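Local coordinates for protein tRNA (guanine(6)-N2)-methyltransferase (Thermus thermophilus, PDB 3TMA) that catalyses the S-adenosyl-L-methionine-dependent N2-methylation of the guanosine at position 6 of tRNA(Phe), at residues 97-102 with 138-143; 92-97 with 154-159; 31-36 with 192-197. One frame throughout, in Å; residues are numbered along the deposited sequence. Where two conformers were deposited one is given.

Interaction 1 of 3, residues 97-102 with 138-143. With PO4 (phosphate ion), chain B.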
loop_
_atom_site.group_PDB
_atom_site.type_symbol
_atom_site.label_atom_id
_atom_site.label_comp_id
_atom_site.label_asym_id
_atom_site.label_seq_id
_atom_site.Cartn_x
_atom_site.Cartn_y
_atom_site.Cartn_z
ATOM N N ALA A 97 -1.709 8.348 -31.101
ATOM C CA ALA A 97 -1.893 7.141 -30.305
ATOM C C ALA A 97 -3.190 7.185 -29.491
ATOM O O ALA A 97 -3.904 6.183 -29.432
ATOM C CB ALA A 97 -0.727 6.944 -29.358
ATOM N N ALA A 98 -3.451 8.296 -28.792
ATOM C CA ALA A 98 -4.700 8.405 -28.001
ATOM C C ALA A 98 -5.951 8.255 -28.875
ATOM O O ALA A 98 -6.925 7.574 -28.479
ATOM C CB ALA A 98 -4.763 9.750 -27.258
ATOM N N LEU A 99 -5.947 8.933 -30.032
ATOM C CA LEU A 99 -7.076 8.884 -30.939
ATOM C C LEU A 99 -7.265 7.517 -31.614
ATOM O O LEU A 99 -8.359 7.230 -32.056
ATOM C CB LEU A 99 -7.000 9.973 -32.017
ATOM C CG LEU A 99 -7.129 11.378 -31.455
ATOM C CD1 LEU A 99 -6.904 12.400 -32.588
ATOM C CD2 LEU A 99 -8.518 11.569 -30.782
ATOM N N ALA A 100 -6.236 6.664 -31.648
ATOM C CA ALA A 100 -6.407 5.333 -32.225
ATOM C C ALA A 100 -6.978 4.304 -31.214
ATOM O O ALA A 100 -7.262 3.160 -31.587
ATOM C CB ALA A 100 -5.100 4.847 -32.831
ATOM N N LEU A 101 -7.088 4.690 -29.941
ATOM C CA LEU A 101 -7.616 3.801 -28.883
ATOM C C LEU A 101 -9.135 3.981 -28.676
ATOM O O LEU A 101 -9.646 5.097 -28.866
ATOM C CB LEU A 101 -6.926 4.110 -27.553
ATOM C CG LEU A 101 -5.427 3.735 -27.519
ATOM C CD1 LEU A 101 -4.774 4.212 -26.206
ATOM C CD2 LEU A 101 -5.239 2.183 -27.808
ATOM N N PRO A 102 -9.809 2.939 -28.131
ATOM C CA PRO A 102 -11.187 3.074 -27.611
ATOM C C PRO A 102 -11.217 3.704 -26.203
ATOM O O PRO A 102 -10.315 3.453 -25.401
ATOM C CB PRO A 102 -11.682 1.616 -27.572
ATOM C CG PRO A 102 -10.390 0.819 -27.205
ATOM C CD PRO A 102 -9.250 1.574 -27.904
ATOM N N HIS A 138 -11.503 15.696 -26.133
ATOM C CA HIS A 138 -12.692 16.520 -25.960
ATOM C C HIS A 138 -13.332 16.741 -27.329
ATOM O O HIS A 138 -14.573 16.728 -27.492
ATOM C CB HIS A 138 -12.323 17.876 -25.315
ATOM C CG HIS A 138 -13.418 18.895 -25.368
ATOM N ND1 HIS A 138 -14.601 18.753 -24.673
ATOM C CD2 HIS A 138 -13.524 20.057 -26.056
ATOM C CE1 HIS A 138 -15.394 19.781 -24.940
ATOM N NE2 HIS A 138 -14.767 20.582 -25.781
ATOM N N ARG A 139 -12.493 16.954 -28.332
ATOM C CA ARG A 139 -13.009 17.186 -29.684
ATOM C C ARG A 139 -13.654 15.938 -30.308
ATOM O O ARG A 139 -14.648 16.034 -31.039
ATOM C CB ARG A 139 -11.900 17.770 -30.554
ATOM C CG ARG A 139 -12.205 17.705 -32.066
ATOM C CD ARG A 139 -10.949 17.239 -32.817
ATOM N NE ARG A 139 -10.030 18.356 -32.962
ATOM C CZ ARG A 139 -8.712 18.269 -32.827
ATOM N NH1 ARG A 139 -8.145 17.103 -32.549
ATOM N NH2 ARG A 139 -7.956 19.349 -32.974
ATOM N N ALA A 140 -13.088 14.750 -30.030
ATOM C CA ALA A 140 -13.633 13.483 -30.587
ATOM C C ALA A 140 -14.875 12.999 -29.816
ATOM O O ALA A 140 -15.763 12.372 -30.407
ATOM C CB ALA A 140 -12.563 12.354 -30.593
ATOM N N TYR A 141 -14.912 13.269 -28.501
ATOM C CA TYR A 141 -15.908 12.690 -27.577
ATOM C C TYR A 141 -16.956 13.708 -27.064
ATOM O O TYR A 141 -18.064 13.341 -26.676
ATOM C CB TYR A 141 -15.217 11.954 -26.404
ATOM C CG TYR A 141 -14.607 10.628 -26.842
ATOM C CD1 TYR A 141 -15.262 9.421 -26.593
ATOM C CD2 TYR A 141 -13.398 10.586 -27.546
ATOM C CE1 TYR A 141 -14.743 8.202 -27.070
ATOM C CE2 TYR A 141 -12.909 9.395 -28.082
ATOM C CZ TYR A 141 -13.609 8.207 -27.845
ATOM O OH TYR A 141 -13.101 7.021 -28.275
ATOM N N GLY A 142 -16.640 14.989 -27.106
ATOM C CA GLY A 142 -17.588 15.995 -26.644
ATOM C C GLY A 142 -17.733 16.152 -25.126
ATOM O O GLY A 142 -18.337 17.120 -24.655
ATOM N N VAL A 143 -17.123 15.257 -24.358
ATOM C CA VAL A 143 -17.196 15.281 -22.890
ATOM C C VAL A 143 -16.350 16.457 -22.334
ATOM O O VAL A 143 -15.265 16.686 -22.829
ATOM C CB VAL A 143 -16.704 13.921 -22.340
ATOM C CG1 VAL A 143 -16.463 13.973 -20.846
ATOM C CG2 VAL A 143 -17.719 12.830 -22.668
HETATM P P PO4 B . -4.169 19.480 -33.158
HETATM O O1 PO4 B . -4.659 19.543 -34.592
HETATM O O2 PO4 B . -3.891 20.887 -32.666
HETATM O O3 PO4 B . -5.203 18.864 -32.238
HETATM O O4 PO4 B . -2.896 18.663 -33.107
HETATM O O HOH W 1 -10.944 7.688 -29.762
#

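Interaction 2 of 3, residues 92-97 with 154-159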
loop_
_atom_site.group_PDB
_atom_site.type_symbol
_atom_site.label_atom_id
_atom_site.label_comp_id
_atom_site.label_asym_id
_atom_site.label_seq_id
_atom_site.Cartn_x
_atom_site.Cartn_y
_atom_site.Cartn_z
ATOM N N GLY A 92 2.629 15.115 -31.237
ATOM C CA GLY A 92 1.785 14.620 -32.330
ATOM C C GLY A 92 1.603 13.104 -32.253
ATOM O O GLY A 92 0.489 12.602 -32.404
ATOM N N ALA A 93 2.676 12.385 -31.944
ATOM C CA ALA A 93 2.591 10.931 -31.875
ATOM C C ALA A 93 1.690 10.487 -30.723
ATOM O O ALA A 93 0.888 9.571 -30.893
ATOM C CB ALA A 93 3.963 10.318 -31.766
ATOM N N LEU A 94 1.768 11.169 -29.570
ATOM C CA LEU A 94 0.887 10.852 -28.439
ATOM C C LEU A 94 -0.573 11.107 -28.779
ATOM O O LEU A 94 -1.456 10.340 -28.370
ATOM C CB LEU A 94 1.261 11.627 -27.159
ATOM C CG LEU A 94 2.611 11.264 -26.515
ATOM C CD1 LEU A 94 3.065 12.341 -25.544
ATOM C CD2 LEU A 94 2.569 9.904 -25.806
ATOM N N GLU A 95 -0.836 12.244 -29.430
ATOM C CA GLU A 95 -2.209 12.606 -29.803
ATOM C C GLU A 95 -2.780 11.553 -30.760
ATOM O O GLU A 95 -3.890 11.057 -30.537
ATOM C CB GLU A 95 -2.205 13.981 -30.476
ATOM C CG GLU A 95 -3.567 14.513 -30.838
ATOM C CD GLU A 95 -3.490 15.571 -31.956
ATOM O OE1 GLU A 95 -2.434 16.256 -32.053
ATOM O OE2 GLU A 95 -4.456 15.666 -32.772
ATOM N N ARG A 96 -1.996 11.165 -31.771
ATOM C CA ARG A 96 -2.404 10.088 -32.687
ATOM C C ARG A 96 -2.612 8.730 -32.011
ATOM O O ARG A 96 -3.573 8.036 -32.340
ATOM C CB ARG A 96 -1.431 9.935 -33.872
ATOM C CG ARG A 96 -1.459 11.140 -34.839
ATOM C CD ARG A 96 -0.377 11.051 -35.940
ATOM N NE ARG A 96 0.394 12.295 -35.970
ATOM C CZ ARG A 96 1.701 12.374 -35.747
ATOM N NH1 ARG A 96 2.436 11.270 -35.584
ATOM N NH2 ARG A 96 2.282 13.557 -35.749
ATOM N N ALA A 97 -1.709 8.348 -31.101
ATOM C CA ALA A 97 -1.893 7.141 -30.305
ATOM C C ALA A 97 -3.190 7.185 -29.491
ATOM O O ALA A 97 -3.904 6.183 -29.432
ATOM C CB ALA A 97 -0.727 6.944 -29.358
ATOM N N VAL A 154 -7.946 10.047 -17.510
ATOM C CA VAL A 154 -7.100 9.500 -18.576
ATOM C C VAL A 154 -5.635 9.649 -18.135
ATOM O O VAL A 154 -5.235 10.703 -17.638
ATOM C CB VAL A 154 -7.352 10.270 -19.939
ATOM C CG1 VAL A 154 -6.275 9.879 -21.027
ATOM C CG2 VAL A 154 -8.767 9.942 -20.469
ATOM N N ARG A 155 -4.840 8.602 -18.312
ATOM C CA ARG A 155 -3.452 8.582 -17.868
ATOM C C ARG A 155 -2.520 8.444 -19.076
ATOM O O ARG A 155 -2.712 7.565 -19.938
ATOM C CB ARG A 155 -3.218 7.401 -16.886
ATOM C CG ARG A 155 -4.033 7.522 -15.564
ATOM C CD ARG A 155 -3.329 8.493 -14.663
ATOM N NE ARG A 155 -1.965 8.015 -14.551
ATOM C CZ ARG A 155 -1.520 7.242 -13.564
ATOM N NH1 ARG A 155 -2.306 6.981 -12.519
ATOM N NH2 ARG A 155 -0.271 6.783 -13.606
ATOM N N VAL A 156 -1.536 9.339 -19.155
ATOM C CA VAL A 156 -0.456 9.219 -20.112
ATOM C C VAL A 156 0.855 9.288 -19.330
ATOM O O VAL A 156 1.098 10.263 -18.592
ATOM C CB VAL A 156 -0.465 10.393 -21.129
ATOM C CG1 VAL A 156 0.687 10.212 -22.184
ATOM C CG2 VAL A 156 -1.854 10.510 -21.828
ATOM N N ASP A 157 1.660 8.232 -19.378
ATOM C CA ASP A 157 2.927 8.264 -18.632
ATOM C C ASP A 157 4.039 8.087 -19.645
ATOM O O ASP A 157 4.040 7.093 -20.407
ATOM C CB ASP A 157 3.025 7.128 -17.610
ATOM C CG ASP A 157 2.120 7.328 -16.379
ATOM O OD1 ASP A 157 1.050 7.972 -16.473
ATOM O OD2 ASP A 157 2.478 6.804 -15.307
ATOM N N VAL A 158 4.997 9.010 -19.629
ATOM C CA VAL A 158 6.144 8.916 -20.503
ATOM C C VAL A 158 7.364 8.546 -19.660
ATOM O O VAL A 158 7.686 9.225 -18.674
ATOM C CB VAL A 158 6.396 10.244 -21.273
ATOM C CG1 VAL A 158 7.583 10.076 -22.248
ATOM C CG2 VAL A 158 5.137 10.671 -22.052
ATOM N N ARG A 159 7.985 7.419 -19.986
ATOM C CA ARG A 159 9.089 6.918 -19.167
ATOM C C ARG A 159 10.255 6.608 -20.072
ATOM O O ARG A 159 10.229 5.641 -20.836
ATOM C CB ARG A 159 8.670 5.687 -18.365
ATOM C CG ARG A 159 7.210 5.722 -17.856
ATOM C CD ARG A 159 7.040 4.920 -16.599
ATOM N NE ARG A 159 5.723 5.121 -15.974
ATOM C CZ ARG A 159 4.870 4.152 -15.649
ATOM N NH1 ARG A 159 5.166 2.874 -15.905
ATOM N NH2 ARG A 159 3.697 4.463 -15.088
#

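Interaction 3 of 3, residues 31-36 with 192-197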
loop_
_atom_site.group_PDB
_atom_site.type_symbol
_atom_site.label_atom_id
_atom_site.label_comp_id
_atom_site.label_asym_id
_atom_site.label_seq_id
_atom_site.Cartn_x
_atom_site.Cartn_y
_atom_site.Cartn_z
ATOM N N GLU A 31 7.111 -3.807 -4.108
ATOM C CA GLU A 31 6.788 -4.379 -5.456
ATOM C C GLU A 31 6.742 -5.895 -5.466
ATOM O O GLU A 31 5.861 -6.478 -6.109
ATOM C CB GLU A 31 7.822 -3.937 -6.504
ATOM C CG GLU A 31 7.941 -2.435 -6.647
ATOM C CD GLU A 31 8.903 -1.812 -5.589
ATOM O OE1 GLU A 31 9.527 -2.557 -4.793
ATOM O OE2 GLU A 31 9.011 -0.577 -5.559
ATOM N N ASP A 32 7.731 -6.536 -4.820
ATOM C CA ASP A 32 7.790 -7.985 -4.804
ATOM C C ASP A 32 6.549 -8.622 -4.178
ATOM O O ASP A 32 6.045 -9.620 -4.690
ATOM C CB ASP A 32 9.064 -8.528 -4.155
ATOM C CG ASP A 32 9.305 -7.988 -2.744
ATOM O OD1 ASP A 32 8.532 -7.115 -2.228
ATOM O OD2 ASP A 32 10.314 -8.429 -2.158
ATOM N N LEU A 33 5.993 -8.057 -3.148
ATOM C CA LEU A 33 4.751 -8.528 -2.510
ATOM C C LEU A 33 3.517 -8.252 -3.404
ATOM O O LEU A 33 2.611 -9.062 -3.481
ATOM C CB LEU A 33 4.556 -7.853 -1.141
ATOM C CG LEU A 33 5.558 -8.137 -0.013
ATOM C CD1 LEU A 33 6.999 -7.851 -0.492
ATOM C CD2 LEU A 33 5.232 -7.245 1.173
ATOM N N LEU A 34 3.499 -7.101 -3.971
ATOM C CA LEU A 34 2.404 -6.808 -4.889
ATOM C C LEU A 34 2.435 -7.768 -6.065
ATOM O O LEU A 34 1.385 -8.246 -6.534
ATOM C CB LEU A 34 2.539 -5.361 -5.393
ATOM C CG LEU A 34 1.479 -5.000 -6.443
ATOM C CD1 LEU A 34 0.064 -5.149 -5.887
ATOM C CD2 LEU A 34 1.713 -3.573 -6.934
ATOM N N LEU A 35 3.636 -8.077 -6.538
ATOM C CA LEU A 35 3.785 -9.029 -7.636
ATOM C C LEU A 35 3.248 -10.421 -7.257
ATOM O O LEU A 35 2.547 -11.049 -8.053
ATOM C CB LEU A 35 5.252 -9.123 -8.078
ATOM C CG LEU A 35 5.592 -10.209 -9.081
ATOM C CD1 LEU A 35 4.852 -9.938 -10.385
ATOM C CD2 LEU A 35 7.125 -10.313 -9.296
ATOM N N GLU A 36 3.492 -10.857 -6.031
ATOM C CA GLU A 36 2.914 -12.127 -5.554
ATOM C C GLU A 36 1.384 -12.122 -5.522
ATOM O O GLU A 36 0.743 -13.136 -5.893
ATOM C CB GLU A 36 3.470 -12.529 -4.185
ATOM C CG GLU A 36 4.973 -12.764 -4.245
ATOM C CD GLU A 36 5.665 -12.837 -2.874
ATOM O OE1 GLU A 36 4.987 -12.956 -1.823
ATOM O OE2 GLU A 36 6.918 -12.766 -2.869
ATOM N N ALA A 192 0.103 -2.022 6.478
ATOM C CA ALA A 192 -0.331 -3.043 7.429
ATOM C C ALA A 192 -0.383 -4.457 6.819
ATOM O O ALA A 192 0.068 -5.439 7.437
ATOM C CB ALA A 192 -1.714 -2.653 8.010
ATOM N N GLN A 193 -0.965 -4.575 5.633
ATOM C CA GLN A 193 -1.012 -5.884 4.891
ATOM C C GLN A 193 0.410 -6.404 4.587
ATOM O O GLN A 193 0.704 -7.614 4.702
ATOM C CB GLN A 193 -1.793 -5.700 3.565
ATOM C CG GLN A 193 -1.809 -6.945 2.631
ATOM C CD GLN A 193 -2.628 -8.089 3.211
ATOM O OE1 GLN A 193 -2.321 -9.243 2.958
ATOM N NE2 GLN A 193 -3.649 -7.773 4.016
ATOM N N ALA A 194 1.317 -5.476 4.235
ATOM C CA ALA A 194 2.723 -5.857 4.009
ATOM C C ALA A 194 3.397 -6.394 5.283
ATOM O O ALA A 194 4.141 -7.392 5.218
ATOM C CB ALA A 194 3.522 -4.650 3.463
ATOM N N LEU A 195 3.153 -5.763 6.446
ATOM C CA LEU A 195 3.724 -6.323 7.698
ATOM C C LEU A 195 3.219 -7.750 7.948
ATOM O O LEU A 195 3.980 -8.646 8.384
ATOM C CB LEU A 195 3.370 -5.455 8.930
ATOM C CG LEU A 195 3.979 -4.050 8.930
ATOM C CD1 LEU A 195 3.490 -3.246 10.164
ATOM C CD2 LEU A 195 5.524 -4.165 8.914
ATOM N N LEU A 196 1.917 -7.932 7.753
ATOM C CA LEU A 196 1.271 -9.237 7.858
ATOM C C LEU A 196 1.983 -10.311 7.010
ATOM O O LEU A 196 2.319 -11.391 7.485
ATOM C CB LEU A 196 -0.157 -9.067 7.370
ATOM C CG LEU A 196 -1.281 -9.972 7.801
ATOM C CD1 LEU A 196 -1.355 -10.096 9.321
ATOM C CD2 LEU A 196 -2.551 -9.365 7.234
ATOM N N ARG A 197 2.181 -10.000 5.724
ATOM C CA ARG A 197 2.851 -10.898 4.791
ATOM C C ARG A 197 4.342 -11.092 5.087
ATOM O O ARG A 197 4.868 -12.221 4.984
ATOM C CB ARG A 197 2.670 -10.368 3.348
ATOM C CG ARG A 197 1.212 -10.501 2.882
ATOM C CD ARG A 197 0.922 -9.816 1.535
ATOM N NE ARG A 197 -0.428 -10.167 1.058
ATOM C CZ ARG A 197 -0.691 -10.977 0.028
ATOM N NH1 ARG A 197 0.293 -11.496 -0.709
ATOM N NH2 ARG A 197 -1.945 -11.275 -0.267
HETATM O O HOH W 2 2.593 -10.916 -1.261
#

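Interaction 1 of 3, residues 97-102 with 138-143
L99 and A140 make the apolar touch between the ends of two THUMP-domain helices, L99 CD2 lying 4.1 Å from A140 CB. A140 points its methyl toward the other segment, whereas L99 starts off along the flank of its helix and depends on its outer branch. With CG beside the backbone N and opposite the carbonyl carbon (chi1 -66°), the chain is extended enough for CD2 to meet that methyl.

The next residue, Y141, reaches from helix 126-141 with its hydroxyl leading. The gap is filled by a water lying in the plane of the ring, 2.7 Å from Y141 OH. That water donates to L101 O at 3.0 Å and, weakly, to L99 O at 3.5 Å, tying the phenol to the backbone near the C-terminal end of helix 90-99.

R139 leaves the same helix in another direction. Its chain bends at chi2 and chi3 and carries the guanidinium to a phosphate ion, probably from the crystallisation liquor. O3 of the ion lies at the guanidinium edge, near its plane. R139 NH2 donates to it at 2.9 Å in a fairly straight bond (164°), while R139 NH1 adds a weak, more bent one at 3.4 Å.

Behind Y141 the helix stops at G142, which has positive phi. H138 ND1 closes the turn with a nearly linear bond (175°) to V143 O, 2.8 Å long, in its own ring plane but above the carbonyl plane.

The whole contact is at the surface. W103 sets its ring almost perpendicular to that of Y141, A98 packs on V133 of helix 126-141, and L101 lies over strands 76-84 and 162-168.

Interaction 2 of 3, residues 92-97 with 154-159
Where L94 meets V156 and V158, the flat groups lie well outside the apolar seam. On the helix, the R96 guanidinium folds back on its own turn, with G92 O over the centre of one face and A93 N on that face nearer the rim; its NH2 also makes a salt bridge to D89. On the strand, the R155 guanidinium has the D157 carboxylate at its edge, in plane.

This is helix-on-sheet packing within the THUMP domain: helix 90-99 lies against strand 152-159, whose alternate residues face opposite ways. V156 and V158 look to the helix, and D157 looks away from it.

L94 divides its two methyls between the valines, slanting across V156. L94 CD2 touches V156 CG1 at 4.1 Å, and L94 CD1 comes within 4.4 Å of V158 CG2. With V156 CG1 opposite the backbone N (chi1 -178°), that methyl is the one L94 CD2 meets. V129 of helix 126-141 packs on both L94 and V156, adding to the buried cluster.

On the face of the sheet away from the helix, D157 OD2 takes two arginines from one face of its plane: R155 NH2 on the syn side at 3.2 Å and R159 NH2 on the anti side at 2.6 Å.

Interaction 3 of 3, residues 31-36 with 192-197
The seam between the N-terminal half and the catalytic methyltransferase domain is met here as helix against helix, with L33 of helix 31-41 set on A194 of helix 189-198. The backbones come near, 7.3 Å between L33 CA and A194 CA, an approach consistent with the small side chain of A194. L33 points at the other helix and presents a single branch: L33 CD2 is 3.9 Å from A194 CB, and it also reaches the alanine's CA. Its CG sits opposite the carbonyl carbon (chi1 -65°), which carries the CD2 branch across to A194. L30 packs on A194 as well.

R197, one turn after A194, stretches back over the seam with both middle torsions extended. Its guanidinium stands oblique to L33 O, with NH1 4.4 Å away, too far for a direct bond. A water that donates to L33 O (2.9 Å) and to E36 OE1 (3.2 Å) fills the interval, but it is modelled only 2.4 Å from R197 NH1, so that last link is doubtful in detail. The opposite charges of E36 and R197 are close without touching, and probably attract weakly.

Helix 189-198 belongs to the Rossmann-fold methyltransferase domain and lies against helix 216-225, whose first residue, T216, is assigned by similarity to S-adenosyl-L-methionine binding; the side chains of A194 and T216 are about 11 Å apart. Q193 joins these two helices. Its NE2 bonds to E220 and T224, which would fix the amide's rotation, and its OE1 offers an in-plane lone pair to R197 NE at 2.8 Å (160°), steadying the guanidinium. On the other helix, D32 OD1 accepts a weak bond from L33 N and forms a salt bridge with R337 of strand 331-338.

How the interactions relate
Interactions 1 and 2 hold the same THUMP-domain helix, 90-99, at different places: 92-97 is pressed on the sheet in a buried contact of leucine and valine methyls, whereas 97-102 meets helix 126-141 at the surface through a water and one apolar touch, with a phosphate ion bound at R139 alongside. They share A97, and a long, weak ion pair between E95 and R139 runs from one to the other. Interaction 3 stands apart, its centre about 31 Å from that of interaction 2. It too is buried, but it joins two halves of the protein, adding polar groups at its margin to a leucine–alanine touch. In sequence, interaction 1 nests inside 2, and both inside 3.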